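Side-chain contacts in sugar ABC transporter (Agrobacterium radiobacter, PDB 4RXT), which binds a pentose, arabinopyranose, between its two lobes and probably delivers sugar to an ABC-type transporter: residues N278-A283 and P288-L293; D118-A123 and T152-Q157; D230-F235 and G239-L244. All blocks are in the same frame, centred on the assembly; numbering follows the deposited sequence.

Contact 1. Residues N278-A283 and P288-L293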
loop_
_atom_site.group_PDB
_atom_site.type_symbol
_atom_site.label_atom_id
_atom_site.label_comp_id
_atom_site.label_asym_id
_atom_site.label_seq_id
_atom_site.Cartn_x
_atom_site.Cartn_y
_atom_site.Cartn_z
ATOM N N ASN A 278 -7.433 -0.397 -8.882
ATOM C CA ASN A 278 -8.654 -1.071 -9.312
ATOM C C ASN A 278 -9.299 -1.837 -8.171
ATOM O O ASN A 278 -8.621 -2.632 -7.478
ATOM C CB ASN A 278 -8.385 -2.063 -10.467
ATOM C CG ASN A 278 -8.003 -1.355 -11.773
ATOM O OD1 ASN A 278 -8.863 -1.005 -12.596
ATOM N ND2 ASN A 278 -6.709 -1.119 -11.952
ATOM N N LEU A 279 -10.593 -1.590 -7.983
ATOM C CA LEU A 279 -11.387 -2.403 -7.060
ATOM C C LEU A 279 -11.656 -3.766 -7.689
ATOM O O LEU A 279 -12.313 -3.890 -8.713
ATOM C CB LEU A 279 -12.688 -1.706 -6.694
ATOM C CG LEU A 279 -13.518 -2.485 -5.665
ATOM C CD1 LEU A 279 -12.832 -2.589 -4.305
ATOM C CD2 LEU A 279 -14.916 -1.916 -5.568
ATOM N N VAL A 280 -11.162 -4.776 -6.989
ATOM C CA VAL A 280 -11.285 -6.157 -7.444
ATOM C C VAL A 280 -12.289 -6.874 -6.578
ATOM O O VAL A 280 -12.192 -6.833 -5.344
ATOM C CB VAL A 280 -9.927 -6.857 -7.396
ATOM C CG1 VAL A 280 -10.057 -8.336 -7.797
ATOM C CG2 VAL A 280 -8.952 -6.139 -8.304
ATOM N N THR A 281 -13.242 -7.550 -7.246
ATOM C CA THR A 281 -14.279 -8.326 -6.587
ATOM C C THR A 281 -14.362 -9.692 -7.247
ATOM O O THR A 281 -13.686 -9.942 -8.232
ATOM C CB THR A 281 -15.648 -7.662 -6.722
ATOM O OG1 THR A 281 -16.041 -7.705 -8.100
ATOM C CG2 THR A 281 -15.617 -6.247 -6.161
ATOM N N LYS A 282 -15.208 -10.567 -6.705
ATOM C CA LYS A 282 -15.535 -11.838 -7.399
ATOM C C LYS A 282 -15.981 -11.625 -8.838
ATOM O O LYS A 282 -15.607 -12.358 -9.720
ATOM C CB LYS A 282 -16.631 -12.582 -6.648
ATOM C CG LYS A 282 -16.109 -13.276 -5.423
ATOM C CD LYS A 282 -17.149 -14.208 -4.812
ATOM C CE LYS A 282 -18.549 -13.608 -4.789
ATOM N NZ LYS A 282 -19.489 -14.433 -3.962
ATOM N N ALA A 283 -16.750 -10.564 -9.043
ATOM C CA ALA A 283 -17.342 -10.248 -10.344
ATOM C C ALA A 283 -16.300 -9.885 -11.424
ATOM O O ALA A 283 -16.549 -10.073 -12.657
ATOM C CB ALA A 283 -18.349 -9.113 -10.166
ATOM N N PRO A 288 -9.094 -9.846 -17.780
ATOM C CA PRO A 288 -7.675 -9.989 -18.119
ATOM C C PRO A 288 -6.713 -8.911 -17.520
ATOM O O PRO A 288 -5.601 -9.249 -17.099
ATOM C CB PRO A 288 -7.672 -9.984 -19.645
ATOM C CG PRO A 288 -9.056 -10.461 -20.039
ATOM C CD PRO A 288 -9.958 -9.883 -18.972
ATOM N N LYS A 289 -7.132 -7.637 -17.468
ATOM C CA LYS A 289 -6.253 -6.619 -16.871
ATOM C C LYS A 289 -5.984 -6.922 -15.394
ATOM O O LYS A 289 -4.889 -6.724 -14.875
ATOM C CB LYS A 289 -6.854 -5.217 -17.004
ATOM C CG LYS A 289 -5.988 -4.088 -16.452
ATOM C CD LYS A 289 -6.633 -2.719 -16.734
ATOM C CE LYS A 289 -5.799 -1.548 -16.183
ATOM N NZ LYS A 289 -6.618 -0.314 -15.962
ATOM N N ILE A 290 -7.028 -7.400 -14.729
ATOM C CA ILE A 290 -6.988 -7.683 -13.285
ATOM C C ILE A 290 -6.158 -8.924 -13.006
ATOM O O ILE A 290 -5.344 -8.936 -12.090
ATOM C CB ILE A 290 -8.416 -7.746 -12.690
ATOM C CG1 ILE A 290 -9.136 -6.410 -12.880
ATOM C CG2 ILE A 290 -8.421 -8.210 -11.242
ATOM C CD1 ILE A 290 -8.444 -5.255 -12.207
ATOM N N GLU A 291 -6.348 -9.963 -13.797
ATOM C CA GLU A 291 -5.586 -11.154 -13.643
ATOM C C GLU A 291 -4.138 -10.896 -13.771
ATOM O O GLU A 291 -3.364 -11.437 -13.049
ATOM C CB GLU A 291 -5.966 -12.124 -14.759
ATOM C CG GLU A 291 -6.973 -13.168 -14.395
ATOM C CD GLU A 291 -7.627 -13.858 -15.607
ATOM O OE1 GLU A 291 -7.435 -13.452 -16.776
ATOM O OE2 GLU A 291 -8.434 -14.754 -15.333
ATOM N N ALA A 292 -3.768 -10.012 -14.676
ATOM C CA ALA A 292 -2.337 -9.728 -14.805
ATOM C C ALA A 292 -1.757 -9.032 -13.546
ATOM O O ALA A 292 -0.586 -9.195 -13.229
ATOM C CB ALA A 292 -2.064 -8.930 -16.070
ATOM N N LEU A 293 -2.587 -8.248 -12.850
ATOM C CA LEU A 293 -2.216 -7.561 -11.595
ATOM C C LEU A 293 -2.224 -8.432 -10.324
ATOM O O LEU A 293 -1.446 -8.182 -9.401
ATOM C CB LEU A 293 -3.120 -6.360 -11.379
ATOM C CG LEU A 293 -2.837 -5.192 -12.327
ATOM C CD1 LEU A 293 -4.034 -4.226 -12.462
ATOM C CD2 LEU A 293 -1.560 -4.454 -11.904
HETATM O O HOH W 1 -5.057 0.853 -13.871
#

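Contact 2. Residues D118-A123 and T152-Q157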
loop_
_atom_site.group_PDB
_atom_site.type_symbol
_atom_site.label_atom_id
_atom_site.label_comp_id
_atom_site.label_asym_id
_atom_site.label_seq_id
_atom_site.Cartn_x
_atom_site.Cartn_y
_atom_site.Cartn_z
ATOM N N ASP A 118 -16.676 3.663 -1.945
ATOM C CA ASP A 118 -17.719 3.310 -2.908
ATOM C C ASP A 118 -17.970 1.798 -2.858
ATOM O O ASP A 118 -19.108 1.350 -2.929
ATOM C CB ASP A 118 -17.355 3.733 -4.325
ATOM C CG ASP A 118 -17.282 5.242 -4.514
ATOM O OD1 ASP A 118 -17.988 5.990 -3.784
ATOM O OD2 ASP A 118 -16.564 5.621 -5.468
ATOM N N GLY A 119 -16.891 1.015 -2.756
ATOM C CA GLY A 119 -16.992 -0.478 -2.797
ATOM C C GLY A 119 -17.679 -0.956 -1.543
ATOM O O GLY A 119 -18.504 -1.851 -1.562
ATOM N N LEU A 120 -17.379 -0.316 -0.413
ATOM C CA LEU A 120 -17.956 -0.730 0.857
ATOM C C LEU A 120 -19.458 -0.442 0.899
ATOM O O LEU A 120 -20.275 -1.252 1.307
ATOM C CB LEU A 120 -17.244 -0.036 2.029
ATOM C CG LEU A 120 -17.723 -0.414 3.414
ATOM C CD1 LEU A 120 -17.472 -1.879 3.635
ATOM C CD2 LEU A 120 -17.011 0.317 4.538
ATOM N N ALA A 121 -19.823 0.723 0.392
ATOM C CA ALA A 121 -21.229 1.109 0.328
ATOM C C ALA A 121 -21.991 0.130 -0.557
ATOM O O ALA A 121 -23.097 -0.296 -0.214
ATOM C CB ALA A 121 -21.373 2.532 -0.191
ATOM N N ALA A 122 -21.400 -0.210 -1.696
ATOM C CA ALA A 122 -22.049 -1.137 -2.636
ATOM C C ALA A 122 -22.230 -2.502 -1.972
ATOM O O ALA A 122 -23.281 -3.180 -2.136
ATOM C CB ALA A 122 -21.225 -1.254 -3.912
ATOM N N ALA A 123 -21.211 -2.930 -1.230
ATOM C CA ALA A 123 -21.264 -4.247 -0.581
ATOM C C ALA A 123 -22.329 -4.295 0.507
ATOM O O ALA A 123 -23.086 -5.291 0.629
ATOM C CB ALA A 123 -19.897 -4.614 -0.035
ATOM N N THR A 152 -8.064 9.431 4.572
ATOM C CA THR A 152 -8.719 10.704 4.211
ATOM C C THR A 152 -9.716 10.492 3.065
ATOM O O THR A 152 -10.861 10.940 3.106
ATOM C CB THR A 152 -7.646 11.746 3.850
ATOM O OG1 THR A 152 -6.889 12.052 5.029
ATOM C CG2 THR A 152 -8.290 13.040 3.371
ATOM N N GLY A 153 -9.275 9.803 2.021
ATOM C CA GLY A 153 -10.110 9.643 0.860
ATOM C C GLY A 153 -11.377 8.886 1.246
ATOM O O GLY A 153 -12.497 9.238 0.833
ATOM N N PHE A 154 -11.220 7.828 2.056
ATOM C CA PHE A 154 -12.353 7.049 2.543
ATOM C C PHE A 154 -13.318 7.870 3.393
ATOM O O PHE A 154 -14.539 7.867 3.163
ATOM C CB PHE A 154 -11.814 5.826 3.322
ATOM C CG PHE A 154 -12.896 4.988 3.975
ATOM C CD1 PHE A 154 -13.558 3.993 3.266
ATOM C CD2 PHE A 154 -13.218 5.168 5.312
ATOM C CE1 PHE A 154 -14.548 3.239 3.867
ATOM C CE2 PHE A 154 -14.190 4.387 5.924
ATOM C CZ PHE A 154 -14.864 3.437 5.200
ATOM N N LEU A 155 -12.771 8.525 4.415
ATOM C CA LEU A 155 -13.595 9.280 5.351
ATOM C C LEU A 155 -14.378 10.403 4.628
ATOM O O LEU A 155 -15.563 10.588 4.887
ATOM C CB LEU A 155 -12.764 9.840 6.521
ATOM C CG LEU A 155 -12.196 8.803 7.506
ATOM C CD1 LEU A 155 -11.308 9.466 8.538
ATOM C CD2 LEU A 155 -13.309 7.977 8.154
ATOM N N ASP A 156 -13.711 11.126 3.733
ATOM C CA ASP A 156 -14.316 12.194 2.988
ATOM C C ASP A 156 -15.470 11.698 2.113
ATOM O O ASP A 156 -16.553 12.279 2.060
ATOM C CB ASP A 156 -13.265 12.882 2.110
ATOM C CG ASP A 156 -12.239 13.711 2.920
ATOM O OD1 ASP A 156 -12.404 13.914 4.150
ATOM O OD2 ASP A 156 -11.245 14.146 2.286
ATOM N N GLN A 157 -15.251 10.584 1.432
ATOM C CA GLN A 157 -16.278 10.045 0.524
ATOM C C GLN A 157 -17.472 9.570 1.362
ATOM O O GLN A 157 -18.639 9.783 1.040
ATOM C CB GLN A 157 -15.659 8.889 -0.298
ATOM C CG GLN A 157 -16.564 8.389 -1.413
ATOM C CD GLN A 157 -16.638 9.304 -2.620
ATOM O OE1 GLN A 157 -16.335 10.488 -2.550
ATOM N NE2 GLN A 157 -17.050 8.759 -3.741
#

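Contact 3. Residues D230-F235 and G239-L244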
loop_
_atom_site.group_PDB
_atom_site.type_symbol
_atom_site.label_atom_id
_atom_site.label_comp_id
_atom_site.label_asym_id
_atom_site.label_seq_id
_atom_site.Cartn_x
_atom_site.Cartn_y
_atom_site.Cartn_z
ATOM N N ASP A 230 -2.119 -14.789 -1.729
ATOM C CA ASP A 230 -2.869 -16.059 -1.728
ATOM C C ASP A 230 -3.991 -16.022 -0.690
ATOM O O ASP A 230 -5.118 -16.366 -0.957
ATOM C CB ASP A 230 -1.914 -17.233 -1.417
ATOM C CG ASP A 230 -1.164 -17.735 -2.650
ATOM O OD1 ASP A 230 -1.382 -17.190 -3.766
ATOM O OD2 ASP A 230 -0.367 -18.707 -2.516
ATOM N N LYS A 231 -3.670 -15.571 0.506
ATOM C CA LYS A 231 -4.634 -15.573 1.586
ATOM C C LYS A 231 -5.816 -14.638 1.290
ATOM O O LYS A 231 -6.989 -15.037 1.442
ATOM C CB LYS A 231 -3.942 -15.177 2.868
ATOM C CG LYS A 231 -4.864 -15.088 4.055
ATOM C CD LYS A 231 -4.056 -15.105 5.353
ATOM C CE LYS A 231 -4.345 -13.902 6.210
ATOM N NZ LYS A 231 -3.122 -13.598 7.001
ATOM N N THR A 232 -5.504 -13.382 0.941
ATOM C CA THR A 232 -6.580 -12.407 0.706
ATOM C C THR A 232 -7.408 -12.749 -0.540
ATOM O O THR A 232 -8.618 -12.489 -0.570
ATOM C CB THR A 232 -6.079 -10.987 0.635
ATOM O OG1 THR A 232 -5.055 -10.870 -0.354
ATOM C CG2 THR A 232 -5.611 -10.569 2.020
ATOM N N LEU A 233 -6.763 -13.317 -1.561
ATOM C CA LEU A 233 -7.502 -13.760 -2.746
ATOM C C LEU A 233 -8.408 -14.942 -2.385
ATOM O O LEU A 233 -9.532 -15.031 -2.862
ATOM C CB LEU A 233 -6.564 -14.085 -3.897
ATOM C CG LEU A 233 -5.889 -12.858 -4.524
ATOM C CD1 LEU A 233 -4.849 -13.308 -5.554
ATOM C CD2 LEU A 233 -6.863 -11.867 -5.164
ATOM N N GLY A 234 -7.951 -15.803 -1.480
ATOM C CA GLY A 234 -8.801 -16.879 -0.941
ATOM C C GLY A 234 -10.037 -16.332 -0.234
ATOM O O GLY A 234 -11.158 -16.822 -0.416
ATOM N N PHE A 235 -9.835 -15.259 0.530
ATOM C CA PHE A 235 -10.940 -14.616 1.258
ATOM C C PHE A 235 -11.910 -13.927 0.288
ATOM O O PHE A 235 -13.121 -13.887 0.532
ATOM C CB PHE A 235 -10.408 -13.543 2.241
ATOM C CG PHE A 235 -9.607 -14.101 3.418
ATOM C CD1 PHE A 235 -9.867 -15.372 3.936
ATOM C CD2 PHE A 235 -8.638 -13.351 3.994
ATOM C CE1 PHE A 235 -9.130 -15.883 4.990
ATOM C CE2 PHE A 235 -7.919 -13.822 5.061
ATOM C CZ PHE A 235 -8.150 -15.085 5.577
ATOM N N GLY A 239 -15.715 -15.207 0.244
ATOM C CA GLY A 239 -16.659 -14.192 0.668
ATOM C C GLY A 239 -16.278 -13.484 1.951
ATOM O O GLY A 239 -16.958 -12.560 2.366
ATOM N N ALA A 240 -15.188 -13.904 2.588
ATOM C CA ALA A 240 -14.733 -13.198 3.818
ATOM C C ALA A 240 -14.278 -11.774 3.575
ATOM O O ALA A 240 -14.318 -10.971 4.483
ATOM C CB ALA A 240 -13.637 -13.961 4.545
ATOM N N ILE A 241 -13.818 -11.506 2.355
ATOM C CA ILE A 241 -13.509 -10.159 1.884
ATOM C C ILE A 241 -14.430 -9.868 0.706
ATOM O O ILE A 241 -14.624 -10.727 -0.149
ATOM C CB ILE A 241 -12.026 -9.944 1.536
ATOM C CG1 ILE A 241 -11.201 -9.967 2.817
ATOM C CG2 ILE A 241 -11.846 -8.623 0.759
ATOM C CD1 ILE A 241 -9.707 -9.770 2.626
ATOM N N ALA A 242 -15.027 -8.669 0.663
ATOM C CA ALA A 242 -15.951 -8.262 -0.383
ATOM C C ALA A 242 -15.263 -7.630 -1.587
ATOM O O ALA A 242 -15.772 -7.677 -2.731
ATOM C CB ALA A 242 -16.992 -7.303 0.181
ATOM N N GLY A 243 -14.119 -7.005 -1.332
ATOM C CA GLY A 243 -13.376 -6.327 -2.384
ATOM C C GLY A 243 -11.986 -6.025 -1.930
ATOM O O GLY A 243 -11.771 -5.846 -0.730
ATOM N N LEU A 244 -11.073 -5.932 -2.903
ATOM C CA LEU A 244 -9.696 -5.518 -2.667
ATOM C C LEU A 244 -9.317 -4.464 -3.661
ATOM O O LEU A 244 -9.444 -4.684 -4.884
ATOM C CB LEU A 244 -8.728 -6.690 -2.875
ATOM C CG LEU A 244 -8.856 -7.840 -1.872
ATOM C CD1 LEU A 244 -8.130 -9.082 -2.375
ATOM C CD2 LEU A 244 -8.362 -7.459 -0.476
#

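Contact 1. Residues N278-A283 and P288-L293
Ile290 lays its CG2 methyl and the end of its ethyl arm, CD1, over two residues of the edge strand 278-280. CG2 goes to Val280, reaching 3.6 Å from Val280 CG2 and nearly as close to CG1. It meets both methyls of the valine at once, and the valine and isoleucine lie alongside with their ends pointing opposite ways. The other branch serves Asn278: Ile290 CD1 lies 3.6 Å from Asn278 CB and also reaches CG. With Ile290 CG1 anti to its carbonyl carbon (chi1 -61°) and CG2 anti to the backbone N, the branches part and one residue spans both strand positions.

The fold is that of a two-lobed periplasmic binding protein. Strand 278-280 runs antiparallel at the edge of one lobe's sheet, where Val280 and Asn278 are backbone hydrogen-bonded to Leu244 and Val246 of strand 243-246, respectively. The short helix 288-294 crosses the strand at close to a right angle (88°), with the segment axes 10.3 Å apart at closest approach.

Beyond the apolar centre the contact becomes polar. The extended chain of Lys289 runs across the asparagine. Its NZ stays 4.1 Å from Asn278 ND2, and a water joins the two groups. The water accepts from Lys289 NZ at 2.9 Å and from Asn278 ND2 at 3.2 Å. Leu293 CD1 touches the same amide nitrogen at 4.1 Å, while the leucine also packs on Val246 and Asp248.

Contact 2. Residues D118-A123 and T152-Q157
Leu120 meets Phe154 at the buried side of this helix pair. Leu120 CD2 comes to the ring edge, in the ring plane, and sits 3.8 Å from Phe154 CZ with CE1 almost as near. The phenylalanine reaches across because CG is anti to its backbone N (chi1 176°). Its ring also stacks with Phe198, and Leu120 packs on Ile224 of the sheet.

The more open side is polar and carries a single direct bond. Gln157 NE2 donates to Asp118 OD1 at 2.9 Å, nearly straight at 173°. The acceptor lies in the amide plane of Gln157, but the donor meets the carboxylate on its syn side, somewhat out of plane. The two flat groups are turned 56° against each other. Gln157 CG, set by the first torsion, lies 3.7 Å from Asp118 OD1; the bend at chi2 then turns the amide so that NE2 faces the carboxylate. Tyr162 OH is a second hydrogen-bond partner of that oxygen, so two groups grip it.

Helices 109-128 and 145-161 thus meet through one apolar and one polar pair, the packing of neighbouring helices over a sheet in the alpha/beta lobe of a periplasmic binding protein.

Contact 3. Residues D230-F235 and G239-L244
The Phe235 ring has Ile241 CD1 at its edge, almost level with it and 4.0 Å from Phe235 CD2. Ala240 CB approaches the ring obliquely. The backbone oxygen Lys231 O stands 3.4 Å over one face of the Phe235 ring, nearer the rim than the centre. Beyond the contact, Phe235 also touches Gln210 and Ala213 of helix 202-214.

The root of the phenylalanine packs closer than the ring: Phe235 CB is 3.7 Å from Ile241 CG1. With CG anti to the carbonyl carbon (chi1 -68°), the ring leads away from segment 239-244 while CB still faces it. About one turn earlier in the helix, Leu244 CD1 fits beside Thr232, 4.1 Å from Thr232 OG1, and it also reaches Leu233 CD2.

The helix runs to Ser238. Gly239, the first residue beyond it, has positive phi (99°) and turns the chain toward strand 243-246. This is the helix-to-strand turn of a beta-alpha-beta unit, with strand 222-226 before the helix. Phe235 O receives Ile241 N at 3.1 Å, with an N-H...O angle of 172°, although the donor stands well above the carbonyl plane. Gly239 N adds a weak bond to the same oxygen, and Ser238 OG is another partner. Several donors thus converge on one carbonyl at the helix end, which would hold the turn in place, while the apolar side chains pack the helix against the connecting loop and the start of the strand.

Overall arrangement
From the N terminus, contact 2 comes first. It pairs helices 109-128 and 145-161; its segments are separated by 28 residues that include strand 133-139. Contact 3 follows and closes the short turn from helix 230-238 into strand 243-246. Contact 1 comes last, closing the loop between strand 278-280 and the final helix. The three are in series; none nests or crosses. They still meet in space, all in the same lobe. Contacts 1 and 3 share a sheet, in which strands 278-280 and 243-246 are neighbours. Contact 2 touches contact 1 through Gly119 and Leu279, and contact 3 through Ala123 and Ala242.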